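Local structure of R.MvaI (Kocuria varians, 2OA9) at residues A[16-21]-A[39-44]; A[88-93]-A[143-148]; A[124-127]-A[132-135]; A[204-209]-A[236-241]. The protein acts as a monomeric restriction endonuclease that recognizes its DNA target asymmetrically and probably cleaves it in a metal-dependent way with a PD-(D/E)XK-type nuclease core. All blocks are in the same frame, centred on the assembly; numbering follows the deposited sequence.

Interaction 1: A[16-21]-A[39-44]; sequences QNVVDG and EDLLEK. With CD (cadmium ion), chain K; CD (cadmium ion), chain I.
Val18 and Leu41 meet where the last turn of helix 6-19 rests on the middle of helix 33-49, and their side chains cross obliquely. The two methyls of the valine straddle the start of the leucine branch. CG2 of Val18 comes down on CB of Leu41 at 3.8 Å, while CG1 of Val18 reaches further along and touches CD1 of Leu41 at 3.9 Å. This division follows from the valine torsion, which puts CG1 anti to the backbone N (chi1 169°) and leaves CG2 beside that nitrogen. The same CG2 of Val18 also approaches the backbone N of Leu42 at 4.2 Å, so the valine also borders the helix backbone. The close approach illustrates how a small branched residue lets two helices come near: the CA atoms of Val18 and Leu41 are 6.5 Å apart.

The contact between the two segments is apolar; the metal-binding carboxylates of Asp20 and Glu43 lie away from it. Asp20, just past the end of its helix, gives OD1 to a cadmium ion at 2.2 Å, a site completed in part by the C-terminal carboxylate of Val249. Its OD2 takes a weak bond from NE2 of Gln16 at 3.0 Å, bent to 128°. On the other helix, Glu43 grips a second cadmium ion with both oxygens, joined by Glu46 and His55.

Around the apolar patch, Phe38 of helix 33-49 touches Val18, Asn17 bonds to Glu45 of the same helix, and Tyr184 of strand 179-192 lies against both Val18 and Leu41, so that the helix pair packs on the mixed sheet.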
loop_
_atom_site.group_PDB
_atom_site.type_symbol
_atom_site.label_atom_id
_atom_site.label_comp_id
_atom_site.label_asym_id
_atom_site.label_seq_id
_atom_site.Cartn_x
_atom_site.Cartn_y
_atom_site.Cartn_z
ATOM N N GLN A 16 10.931 1.781 21.346
ATOM C CA GLN A 16 10.648 1.957 22.741
ATOM C C GLN A 16 11.631 2.943 23.389
ATOM O O GLN A 16 11.226 3.754 24.213
ATOM C CB GLN A 16 10.694 0.600 23.450
ATOM C CG GLN A 16 10.304 0.696 24.918
ATOM C CD GLN A 16 8.820 0.803 25.108
ATOM O OE1 GLN A 16 8.099 -0.178 24.888
ATOM N NE2 GLN A 16 8.337 1.990 25.513
ATOM N N ASN A 17 12.903 2.890 23.006
ATOM C CA ASN A 17 13.891 3.801 23.520
ATOM C C ASN A 17 13.685 5.214 23.041
ATOM O O ASN A 17 13.926 6.143 23.795
ATOM C CB ASN A 17 15.303 3.369 23.133
ATOM C CG ASN A 17 15.774 2.119 23.886
ATOM O OD1 ASN A 17 15.192 1.720 24.894
ATOM N ND2 ASN A 17 16.819 1.513 23.397
ATOM N N VAL A 18 13.251 5.390 21.794
ATOM C CA VAL A 18 12.968 6.744 21.314
ATOM C C VAL A 18 11.746 7.296 22.077
ATOM O O VAL A 18 11.755 8.426 22.615
ATOM C CB VAL A 18 12.734 6.755 19.778
ATOM C CG1 VAL A 18 12.178 8.129 19.350
ATOM C CG2 VAL A 18 13.961 6.437 19.035
ATOM N N VAL A 19 10.680 6.510 22.183
ATOM C CA VAL A 19 9.464 6.993 22.855
ATOM C C VAL A 19 9.760 7.357 24.311
ATOM O O VAL A 19 9.379 8.433 24.787
ATOM C CB VAL A 19 8.315 5.964 22.744
ATOM C CG1 VAL A 19 7.180 6.319 23.664
ATOM C CG2 VAL A 19 7.785 5.907 21.343
ATOM N N ASP A 20 10.487 6.492 25.005
ATOM C CA ASP A 20 10.774 6.706 26.421
ATOM C C ASP A 20 11.884 7.712 26.677
ATOM O O ASP A 20 12.272 7.937 27.831
ATOM C CB ASP A 20 11.129 5.384 27.087
ATOM C CG ASP A 20 9.943 4.431 27.188
ATOM O OD1 ASP A 20 8.803 4.816 26.854
ATOM O OD2 ASP A 20 10.075 3.270 27.626
ATOM N N GLY A 21 12.405 8.309 25.619
ATOM C CA GLY A 21 13.518 9.220 25.750
ATOM C C GLY A 21 13.124 10.648 26.062
ATOM O O GLY A 21 13.996 11.512 26.087
ATOM N N GLU A 39 12.914 9.582 12.573
ATOM C CA GLU A 39 13.828 8.848 11.691
ATOM C C GLU A 39 15.276 9.041 12.114
ATOM O O GLU A 39 16.045 8.087 12.142
ATOM C CB GLU A 39 13.678 9.300 10.239
ATOM C CG GLU A 39 12.368 8.922 9.549
ATOM C CD GLU A 39 12.324 9.481 8.123
ATOM O OE1 GLU A 39 13.398 9.856 7.583
ATOM O OE2 GLU A 39 11.242 9.547 7.524
ATOM N N ASP A 40 15.658 10.278 12.454
ATOM C CA ASP A 40 17.007 10.548 12.979
ATOM C C ASP A 40 17.342 9.818 14.278
ATOM O O ASP A 40 18.452 9.340 14.485
ATOM C CB ASP A 40 17.204 12.054 13.249
ATOM C CG ASP A 40 17.098 12.913 11.998
ATOM O OD1 ASP A 40 17.311 12.400 10.872
ATOM O OD2 ASP A 40 16.829 14.142 12.059
ATOM N N LEU A 41 16.370 9.739 15.177
ATOM C CA LEU A 41 16.599 9.147 16.473
ATOM C C LEU A 41 16.700 7.627 16.328
ATOM O O LEU A 41 17.468 6.961 17.013
ATOM C CB LEU A 41 15.476 9.549 17.421
ATOM C CG LEU A 41 15.427 11.024 17.839
ATOM C CD1 LEU A 41 14.071 11.380 18.418
ATOM C CD2 LEU A 41 16.550 11.355 18.817
ATOM N N LEU A 42 15.930 7.091 15.394
ATOM C CA LEU A 42 15.943 5.673 15.138
ATOM C C LEU A 42 17.287 5.266 14.547
ATOM O O LEU A 42 17.825 4.225 14.892
ATOM C CB LEU A 42 14.785 5.309 14.206
ATOM C CG LEU A 42 14.446 3.873 13.949
ATOM C CD1 LEU A 42 14.174 3.153 15.259
ATOM C CD2 LEU A 42 13.238 3.796 13.056
ATOM N N GLU A 43 17.843 6.121 13.675
ATOM C CA GLU A 43 19.163 5.911 13.131
ATOM C C GLU A 43 20.215 5.837 14.246
ATOM O O GLU A 43 21.093 5.011 14.187
ATOM C CB GLU A 43 19.497 7.025 12.126
ATOM C CG GLU A 43 20.858 6.887 11.449
ATOM C CD GLU A 43 20.970 5.663 10.557
ATOM O OE1 GLU A 43 19.936 5.141 10.063
ATOM O OE2 GLU A 43 22.116 5.221 10.344
ATOM N N LYS A 44 20.110 6.684 15.266
ATOM C CA LYS A 44 21.020 6.632 16.412
ATOM C C LYS A 44 20.886 5.361 17.241
ATOM O O LYS A 44 21.861 4.872 17.781
ATOM C CB LYS A 44 20.822 7.835 17.340
ATOM C CG LYS A 44 21.306 9.136 16.777
ATOM C CD LYS A 44 20.804 10.331 17.594
HETATM CD CD CD K . 6.824 4.715 27.893
HETATM CD CD CD I . 21.331 3.254 9.237
HETATM O O HOH W 1 23.197 2.661 8.068
#

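Interaction 2: A[88-93]-A[143-148]; sequences RNRYGK and MIDNSV
Tyr91, at the end of helix 83-91, reaches Asp145 at a classic beta bulge, where Ile144 and Asp145 both face Val136 of the adjoining strand; Asp145 itself begins an Asx turn.

Hydrogen bonding carries most of the contact. The phenol OH of Tyr91 donates to OD2 of Asp145 at 2.7 Å, meeting it on the anti side and 21° out of the carboxylate plane. The oxygen lies at the edge of the ring, in its plane, although ring and carboxylate are turned 48° apart. NH1 of Arg90 in turn donates to OH of Tyr91 at 3.1 Å, so the hydroxyl is both giver and taker.

The charge pairing is looser: NH1 of Arg90 stands 3.6 Å from OD2 of Asp145, a long salt bridge that may add to the negative charge's stability. With an alanine here instead of Asp145, the Tyr91 hydroxyl would probably lose its acceptor, Arg90 its counter-charge, and N and OG of Ser147 their shared acceptor.

Apolar contact is slight. CD1 of Ile144 lies 3.9 Å from CE2 of Tyr91, the two side chains running antiparallel past one another, while Tyr119 meets the Tyr91 ring edge-to-face.

The turn fixes the carboxylate from its other end: OD1 of Asp145 receives OG of Ser147 on its syn lone pair at 2.7 Å, and the backbone N of Ser147 at 3.0 Å from above the carboxylate plane.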
loop_
_atom_site.group_PDB
_atom_site.type_symbol
_atom_site.label_atom_id
_atom_site.label_comp_id
_atom_site.label_asym_id
_atom_site.label_seq_id
_atom_site.Cartn_x
_atom_site.Cartn_y
_atom_site.Cartn_z
ATOM N N ARG A 88 -6.707 -3.613 -21.819
ATOM C CA ARG A 88 -6.580 -2.298 -22.415
ATOM C C ARG A 88 -7.207 -2.244 -23.807
ATOM O O ARG A 88 -7.921 -1.293 -24.119
ATOM C CB ARG A 88 -5.116 -1.819 -22.382
ATOM C CG ARG A 88 -4.243 -2.266 -23.460
ATOM C CD ARG A 88 -2.821 -1.651 -23.378
ATOM N NE ARG A 88 -2.048 -2.323 -24.345
ATOM C CZ ARG A 88 -1.928 -1.932 -25.608
ATOM N NH1 ARG A 88 -2.547 -0.838 -26.067
ATOM N NH2 ARG A 88 -1.217 -2.665 -26.455
ATOM N N ASN A 89 -6.935 -3.285 -24.605
ATOM C CA ASN A 89 -7.395 -3.281 -25.985
ATOM C C ASN A 89 -8.920 -3.462 -26.036
ATOM O O ASN A 89 -9.599 -2.777 -26.796
ATOM C CB ASN A 89 -6.722 -4.338 -26.805
ATOM C CG ASN A 89 -5.377 -3.868 -27.331
ATOM O OD1 ASN A 89 -5.178 -2.684 -27.410
ATOM N ND2 ASN A 89 -4.473 -4.771 -27.618
ATOM N N ARG A 90 -9.465 -4.348 -25.216
ATOM C CA ARG A 90 -10.896 -4.645 -25.268
ATOM C C ARG A 90 -11.718 -3.572 -24.561
ATOM O O ARG A 90 -12.692 -3.077 -25.114
ATOM C CB ARG A 90 -11.210 -6.027 -24.701
ATOM C CG ARG A 90 -12.661 -6.411 -24.859
ATOM C CD ARG A 90 -13.014 -7.723 -24.252
ATOM N NE ARG A 90 -12.358 -8.853 -24.896
ATOM C CZ ARG A 90 -12.411 -10.087 -24.396
ATOM N NH1 ARG A 90 -13.050 -10.336 -23.261
ATOM N NH2 ARG A 90 -11.779 -11.078 -25.013
ATOM N N TYR A 91 -11.334 -3.204 -23.341
ATOM C CA TYR A 91 -12.169 -2.359 -22.477
ATOM C C TYR A 91 -11.657 -0.932 -22.315
ATOM O O TYR A 91 -12.355 -0.101 -21.752
ATOM C CB TYR A 91 -12.365 -2.984 -21.090
ATOM C CG TYR A 91 -12.865 -4.409 -21.113
ATOM C CD1 TYR A 91 -12.152 -5.419 -20.442
ATOM C CD2 TYR A 91 -14.026 -4.775 -21.767
ATOM C CE1 TYR A 91 -12.577 -6.747 -20.477
ATOM C CE2 TYR A 91 -14.464 -6.079 -21.778
ATOM C CZ TYR A 91 -13.728 -7.096 -21.141
ATOM O OH TYR A 91 -14.144 -8.393 -21.174
ATOM N N GLY A 92 -10.478 -0.628 -22.830
ATOM C CA GLY A 92 -9.863 0.682 -22.634
ATOM C C GLY A 92 -10.339 1.719 -23.637
ATOM O O GLY A 92 -11.284 1.499 -24.384
ATOM N N LYS A 93 -9.635 2.843 -23.689
ATOM C CA LYS A 93 -10.016 3.956 -24.559
ATOM C C LYS A 93 -8.794 4.401 -25.330
ATOM O O LYS A 93 -7.669 4.112 -24.941
ATOM C CB LYS A 93 -10.585 5.110 -23.765
ATOM C CG LYS A 93 -9.607 5.792 -22.829
ATOM C CD LYS A 93 -10.172 7.094 -22.174
ATOM C CE LYS A 93 -9.392 7.484 -20.932
ATOM N NZ LYS A 93 -9.975 8.672 -20.228
ATOM N N MET A 143 -22.911 -8.128 -16.768
ATOM C CA MET A 143 -21.559 -8.587 -16.388
ATOM C C MET A 143 -21.057 -9.517 -17.484
ATOM O O MET A 143 -21.479 -10.669 -17.588
ATOM C CB MET A 143 -21.601 -9.314 -15.041
ATOM C CG MET A 143 -20.620 -8.937 -13.999
ATOM S SD MET A 143 -19.767 -10.311 -13.242
ATOM C CE MET A 143 -18.688 -10.550 -14.643
ATOM N N ILE A 144 -20.168 -8.997 -18.307
ATOM C CA ILE A 144 -19.780 -9.659 -19.558
ATOM C C ILE A 144 -18.553 -10.529 -19.359
ATOM O O ILE A 144 -18.235 -11.349 -20.228
ATOM C CB ILE A 144 -19.643 -8.671 -20.766
ATOM C CG1 ILE A 144 -18.666 -7.551 -20.431
ATOM C CG2 ILE A 144 -21.026 -8.100 -21.193
ATOM C CD1 ILE A 144 -18.298 -6.656 -21.559
ATOM N N ASP A 145 -17.836 -10.350 -18.252
ATOM C CA ASP A 145 -16.542 -11.031 -18.100
ATOM C C ASP A 145 -16.104 -10.980 -16.666
ATOM O O ASP A 145 -16.029 -9.887 -16.105
ATOM C CB ASP A 145 -15.529 -10.289 -18.983
ATOM C CG ASP A 145 -14.144 -10.932 -19.059
ATOM O OD1 ASP A 145 -13.954 -12.089 -18.660
ATOM O OD2 ASP A 145 -13.194 -10.337 -19.627
ATOM N N ASN A 146 -15.738 -12.127 -16.110
ATOM C CA ASN A 146 -15.090 -12.192 -14.801
ATOM C C ASN A 146 -13.897 -13.164 -14.842
ATOM O O ASN A 146 -13.508 -13.756 -13.825
ATOM C CB ASN A 146 -16.093 -12.530 -13.694
ATOM C CG ASN A 146 -16.639 -13.897 -13.815
ATOM O OD1 ASN A 146 -16.472 -14.585 -14.828
ATOM N ND2 ASN A 146 -17.334 -14.313 -12.755
ATOM N N SER A 147 -13.292 -13.296 -16.007
ATOM C CA SER A 147 -12.180 -14.218 -16.231
ATOM C C SER A 147 -10.837 -13.796 -15.701
ATOM O O SER A 147 -9.982 -14.674 -15.423
ATOM C CB SER A 147 -12.071 -14.556 -17.720
ATOM O OG SER A 147 -11.602 -13.448 -18.471
ATOM N N VAL A 148 -10.622 -12.500 -15.553
ATOM C CA VAL A 148 -9.343 -11.970 -15.137
ATOM C C VAL A 148 -9.240 -12.067 -13.619
ATOM O O VAL A 148 -10.168 -11.664 -12.897
ATOM C CB VAL A 148 -9.155 -10.499 -15.640
ATOM C CG1 VAL A 148 -7.903 -9.940 -15.068
ATOM C CG2 VAL A 148 -9.131 -10.434 -17.189
#

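Interaction 3: A[124-127]-A[132-135]; sequences DIDW and VRLE. With CD (cadmium ion), chain G.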
loop_
_atom_site.group_PDB
_atom_site.type_symbol
_atom_site.label_atom_id
_atom_site.label_comp_id
_atom_site.label_asym_id
_atom_site.label_seq_id
_atom_site.Cartn_x
_atom_site.Cartn_y
_atom_site.Cartn_z
ATOM N N ASP A 124 -14.443 -8.783 -7.209
ATOM C CA ASP A 124 -15.173 -9.762 -6.406
ATOM C C ASP A 124 -14.202 -10.827 -5.902
ATOM O O ASP A 124 -13.368 -11.348 -6.645
ATOM C CB ASP A 124 -16.400 -10.384 -7.145
ATOM C CG ASP A 124 -17.310 -11.117 -6.230
ATOM O OD1 ASP A 124 -17.914 -10.477 -5.323
ATOM O OD2 ASP A 124 -17.457 -12.361 -6.290
ATOM N N ILE A 125 -14.332 -11.190 -4.634
ATOM C CA ILE A 125 -13.493 -12.230 -4.071
ATOM C C ILE A 125 -14.171 -13.585 -4.244
ATOM O O ILE A 125 -15.228 -13.839 -3.703
ATOM C CB ILE A 125 -13.142 -11.969 -2.570
ATOM C CG1 ILE A 125 -12.716 -10.531 -2.290
ATOM C CG2 ILE A 125 -12.049 -12.942 -2.139
ATOM C CD1 ILE A 125 -11.421 -10.029 -2.984
ATOM N N ASP A 126 -13.529 -14.466 -5.002
ATOM C CA ASP A 126 -13.985 -15.836 -5.184
ATOM C C ASP A 126 -13.290 -16.674 -4.110
ATOM O O ASP A 126 -12.302 -17.315 -4.383
ATOM C CB ASP A 126 -13.622 -16.280 -6.604
ATOM C CG ASP A 126 -14.189 -17.596 -6.982
ATOM O OD1 ASP A 126 -14.665 -18.361 -6.072
ATOM O OD2 ASP A 126 -14.172 -17.934 -8.180
ATOM N N TRP A 127 -13.842 -16.663 -2.908
ATOM C CA TRP A 127 -13.175 -17.278 -1.759
ATOM C C TRP A 127 -12.952 -18.789 -1.939
ATOM O O TRP A 127 -11.923 -19.329 -1.525
ATOM C CB TRP A 127 -13.974 -17.016 -0.467
ATOM C CG TRP A 127 -13.973 -15.578 -0.000
ATOM C CD1 TRP A 127 -14.960 -14.635 -0.205
ATOM C CD2 TRP A 127 -12.951 -14.916 0.765
ATOM N NE1 TRP A 127 -14.585 -13.444 0.363
ATOM C CE2 TRP A 127 -13.372 -13.592 0.981
ATOM C CE3 TRP A 127 -11.725 -15.317 1.314
ATOM C CZ2 TRP A 127 -12.590 -12.663 1.661
ATOM C CZ3 TRP A 127 -10.973 -14.388 2.004
ATOM C CH2 TRP A 127 -11.411 -13.102 2.180
ATOM N N VAL A 132 -9.062 -13.569 -6.714
ATOM C CA VAL A 132 -9.657 -12.237 -6.713
ATOM C C VAL A 132 -9.959 -11.897 -8.161
ATOM O O VAL A 132 -9.023 -11.801 -8.977
ATOM C CB VAL A 132 -8.653 -11.225 -6.108
ATOM C CG1 VAL A 132 -9.143 -9.809 -6.205
ATOM C CG2 VAL A 132 -8.312 -11.600 -4.681
ATOM N N ARG A 133 -11.234 -11.731 -8.497
ATOM C CA ARG A 133 -11.664 -11.518 -9.870
ATOM C C ARG A 133 -11.986 -10.084 -10.181
ATOM O O ARG A 133 -12.569 -9.364 -9.348
ATOM C CB ARG A 133 -12.915 -12.343 -10.170
ATOM C CG ARG A 133 -12.735 -13.801 -10.023
ATOM C CD ARG A 133 -13.938 -14.632 -10.418
ATOM N NE ARG A 133 -13.676 -16.076 -10.346
ATOM C CZ ARG A 133 -13.094 -16.788 -11.316
ATOM N NH1 ARG A 133 -12.723 -16.233 -12.465
ATOM N NH2 ARG A 133 -12.862 -18.082 -11.136
ATOM N N LEU A 134 -11.605 -9.676 -11.389
ATOM C CA LEU A 134 -12.094 -8.432 -11.990
ATOM C C LEU A 134 -13.361 -8.692 -12.784
ATOM O O LEU A 134 -13.316 -9.370 -13.811
ATOM C CB LEU A 134 -11.002 -7.812 -12.885
ATOM C CG LEU A 134 -11.348 -6.495 -13.585
ATOM C CD1 LEU A 134 -11.506 -5.427 -12.565
ATOM C CD2 LEU A 134 -10.291 -6.132 -14.538
ATOM N N GLU A 135 -14.479 -8.122 -12.332
ATOM C CA GLU A 135 -15.716 -8.128 -13.056
ATOM C C GLU A 135 -15.858 -6.923 -13.966
ATOM O O GLU A 135 -15.571 -5.794 -13.544
ATOM C CB GLU A 135 -16.887 -8.134 -12.059
ATOM C CG GLU A 135 -16.961 -9.340 -11.137
ATOM C CD GLU A 135 -18.086 -9.247 -10.106
ATOM O OE1 GLU A 135 -18.471 -8.128 -9.671
ATOM O OE2 GLU A 135 -18.543 -10.338 -9.708
HETATM CD CD CD G . -19.257 -12.111 -4.446
HETATM O O HOH W 2 -17.628 -12.957 -3.170
#
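Val132, near the start of the second strand of an antiparallel hairpin, faces Ile125 in a non-hydrogen-bonded pair. Their side chains lie side by side and point the same way, CG2 of Val132 touching CD1 of Ile125 at 3.9 Å.

Arg133 comes next, and its backbone forms the hydrogen-bonded pair with Asp124: N of Arg133 to O of Asp124, and N of Asp124 to O of Arg133, both 2.9 Å. Its side chain, extended from CG to NE, runs alongside Asp126 and grips OD2 side-on. NE of Arg133 donates to the anti lone pair of Asp126 OD2 at 2.9 Å, and NH2 of Arg133 to the same oxygen at 3.2 Å, both exactly in the guanidinium plane, while the carboxylate is turned 40° from it. NH1 bonds to the backbone O of Asn146. A methionine in place of Arg133 would probably leave OD2 of Asp126 without its counter-charge and the backbone O of Asn146 without this donor.

Glu135 ends the run with OE2 3.3 Å from CB of Asp124, while its OE1 pairs with Lys122. The Asp124 carboxylate itself holds a cadmium ion with both oxygens; a water on the metal donates to O of Ile125. In another structure of this enzyme, Asp124 and Ile125 bind calcium.

Strand 143-151 continues the sheet beyond 131-138, and helices 152-162 and 195-204 cover the face bearing Ile125 and Val132, through Phe152 and Cys199.

Interaction 4: A[204-209]-A[236-241]; sequences NGDIKV and MEKLLE. With CD (cadmium ion), chain E.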
loop_
_atom_site.group_PDB
_atom_site.type_symbol
_atom_site.label_atom_id
_atom_site.label_comp_id
_atom_site.label_asym_id
_atom_site.label_seq_id
_atom_site.Cartn_x
_atom_site.Cartn_y
_atom_site.Cartn_z
ATOM N N ASN A 204 -14.661 -4.519 1.523
ATOM C CA ASN A 204 -15.177 -3.426 2.379
ATOM C C ASN A 204 -15.127 -2.053 1.720
ATOM O O ASN A 204 -15.765 -1.140 2.195
ATOM C CB ASN A 204 -14.384 -3.366 3.675
ATOM C CG ASN A 204 -14.584 -4.620 4.541
ATOM O OD1 ASN A 204 -15.523 -5.385 4.318
ATOM N ND2 ASN A 204 -13.701 -4.832 5.483
ATOM N N GLY A 205 -14.375 -1.932 0.623
ATOM C CA GLY A 205 -14.161 -0.690 -0.096
ATOM C C GLY A 205 -12.989 0.120 0.413
ATOM O O GLY A 205 -12.758 1.240 -0.040
ATOM N N ASP A 206 -12.199 -0.445 1.317
ATOM C CA ASP A 206 -11.056 0.216 1.928
ATOM C C ASP A 206 -9.737 0.035 1.208
ATOM O O ASP A 206 -8.822 0.829 1.366
ATOM C CB ASP A 206 -10.880 -0.266 3.395
ATOM C CG ASP A 206 -11.957 0.251 4.327
ATOM O OD1 ASP A 206 -12.608 1.288 4.078
ATOM O OD2 ASP A 206 -12.201 -0.389 5.402
ATOM N N ILE A 207 -9.650 -0.979 0.375
ATOM C CA ILE A 207 -8.414 -1.249 -0.401
ATOM C C ILE A 207 -8.795 -1.206 -1.854
ATOM O O ILE A 207 -9.769 -1.797 -2.258
ATOM C CB ILE A 207 -7.781 -2.586 0.013
ATOM C CG1 ILE A 207 -7.489 -2.587 1.528
ATOM C CG2 ILE A 207 -6.541 -2.951 -0.808
ATOM C CD1 ILE A 207 -6.751 -3.810 2.047
ATOM N N LYS A 208 -8.021 -0.488 -2.655
ATOM C CA LYS A 208 -8.394 -0.252 -4.034
ATOM C C LYS A 208 -7.396 -0.941 -4.918
ATOM O O LYS A 208 -6.258 -1.113 -4.553
ATOM C CB LYS A 208 -8.339 1.246 -4.353
ATOM C CG LYS A 208 -9.210 2.139 -3.475
ATOM C CD LYS A 208 -10.582 1.591 -3.286
ATOM C CE LYS A 208 -11.512 2.598 -2.596
ATOM N NZ LYS A 208 -12.925 2.203 -2.776
ATOM N N VAL A 209 -7.844 -1.298 -6.115
ATOM C CA VAL A 209 -7.016 -1.921 -7.147
ATOM C C VAL A 209 -6.930 -0.887 -8.278
ATOM O O VAL A 209 -7.920 -0.618 -8.958
ATOM C CB VAL A 209 -7.692 -3.218 -7.598
ATOM C CG1 VAL A 209 -6.930 -3.879 -8.692
ATOM C CG2 VAL A 209 -7.843 -4.183 -6.393
ATOM N N MET A 236 -3.246 5.231 4.568
ATOM C CA MET A 236 -2.285 4.752 5.546
ATOM C C MET A 236 -2.905 4.590 6.930
ATOM O O MET A 236 -2.551 3.660 7.679
ATOM C CB MET A 236 -1.058 5.642 5.597
ATOM C CG MET A 236 -0.055 5.259 6.625
ATOM S SD MET A 236 1.473 6.237 6.496
ATOM C CE MET A 236 1.573 6.109 4.675
ATOM N N GLU A 237 -3.782 5.506 7.337
ATOM C CA GLU A 237 -4.505 5.285 8.614
ATOM C C GLU A 237 -5.330 4.049 8.546
ATOM O O GLU A 237 -5.412 3.283 9.512
ATOM C CB GLU A 237 -5.465 6.439 8.968
ATOM C CG GLU A 237 -4.864 7.595 9.701
ATOM C CD GLU A 237 -4.743 7.363 11.186
ATOM O OE1 GLU A 237 -3.948 6.535 11.568
ATOM O OE2 GLU A 237 -5.409 8.074 11.963
ATOM N N LYS A 238 -5.995 3.858 7.417
ATOM C CA LYS A 238 -6.857 2.731 7.250
ATOM C C LYS A 238 -6.146 1.414 7.415
ATOM O O LYS A 238 -6.731 0.419 7.840
ATOM C CB LYS A 238 -7.491 2.830 5.895
ATOM C CG LYS A 238 -8.715 2.024 5.751
ATOM C CD LYS A 238 -9.686 2.675 4.769
ATOM C CE LYS A 238 -10.241 4.026 5.213
ATOM N NZ LYS A 238 -11.562 3.955 5.877
ATOM N N LEU A 239 -4.870 1.368 7.083
ATOM C CA LEU A 239 -4.061 0.174 7.271
ATOM C C LEU A 239 -4.021 -0.319 8.734
ATOM O O LEU A 239 -3.994 -1.525 8.972
ATOM C CB LEU A 239 -2.653 0.339 6.682
ATOM C CG LEU A 239 -1.745 -0.889 6.749
ATOM C CD1 LEU A 239 -2.363 -2.104 6.081
ATOM C CD2 LEU A 239 -0.397 -0.528 6.090
ATOM N N LEU A 240 -4.156 0.580 9.719
ATOM C CA LEU A 240 -4.239 0.200 11.122
ATOM C C LEU A 240 -5.497 -0.571 11.471
ATOM O O LEU A 240 -5.568 -1.196 12.518
ATOM C CB LEU A 240 -4.118 1.421 12.045
ATOM C CG LEU A 240 -2.856 2.265 11.812
ATOM C CD1 LEU A 240 -2.819 3.432 12.730
ATOM C CD2 LEU A 240 -1.567 1.397 11.995
ATOM N N GLU A 241 -6.492 -0.554 10.602
ATOM C CA GLU A 241 -7.682 -1.408 10.789
ATOM C C GLU A 241 -7.434 -2.854 10.394
ATOM O O GLU A 241 -7.995 -3.788 10.974
ATOM C CB GLU A 241 -8.844 -0.842 9.966
ATOM C CG GLU A 241 -10.093 -1.727 9.774
ATOM C CD GLU A 241 -11.199 -1.111 8.936
ATOM O OE1 GLU A 241 -11.174 0.091 8.680
ATOM O OE2 GLU A 241 -12.126 -1.844 8.530
HETATM CD CD CD E . -4.710 6.974 13.819
#
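Asp206 and Lys238 meet nearly perpendicular, just beyond the Schellman motif with which Gly205 closes helix 195-204. The contact is largely with the aliphatic part of the lysine: CD of Lys238 sits 3.3 Å from OD1 of Asp206 and also packs on CB of Asp206. The ammonium turns back to the same oxygen, NZ of Lys238 making a weak bond of 3.4 Å to OD1 of Asp206 within a salt bridge. Bends at chi2, chi3 and chi4 of the lysine curl the chain round so that the methylenes and the charge reach one carboxylate together.

The other oxygen faces Glu241. OD2 of Asp206 is 3.5 Å from OE2 of Glu241, two like charges whose carboxylate planes stand 81° apart. Their closeness would probably be unfavourable alone, but both residues serve as ligands of a cadmium ion in this crystal, and OD2 of Asp206 is hydrogen-bonded to the hydroxyl of Tyr242, which also meets Asn204.

Further out, backbone and side-chain bonds place both sides. Lys238 and Glu241 are joined as acceptor and donor in the weakly bonded helix 236-242, while Asn235 holds N of Lys238 through its side chain. On the far side of that helix Glu237 binds another cadmium ion with both oxygens, together with His62. Gly205 has a positive phi of 88°, which turns the chain out of its helix towards strand 207-215, and its carbonyl O receives NZ of Lys208 at 2.9 Å, the donor tilted 30° from the carbonyl plane.

Overall arrangement
The four contacts are spread along an elongated monomer, with interactions 1 and 2 on opposite sides of its centre, about 50 Å between their centres. Interactions 2 and 3 belong to one three-stranded sheet and touch through the probable backbone bond between Val148 O and Leu134 N, their centres about 14 Å apart. Interaction 4 lies nearer the middle, its nearest atoms about 6 Å from interaction 3 and about 10 Å from interaction 1. It also borders the probable catalytic region: Met236 touches Glu58, a calcium ligand in another structure of the enzyme, while Leu42 of interaction 1 comes within about 5 Å of Ile59, between side chains.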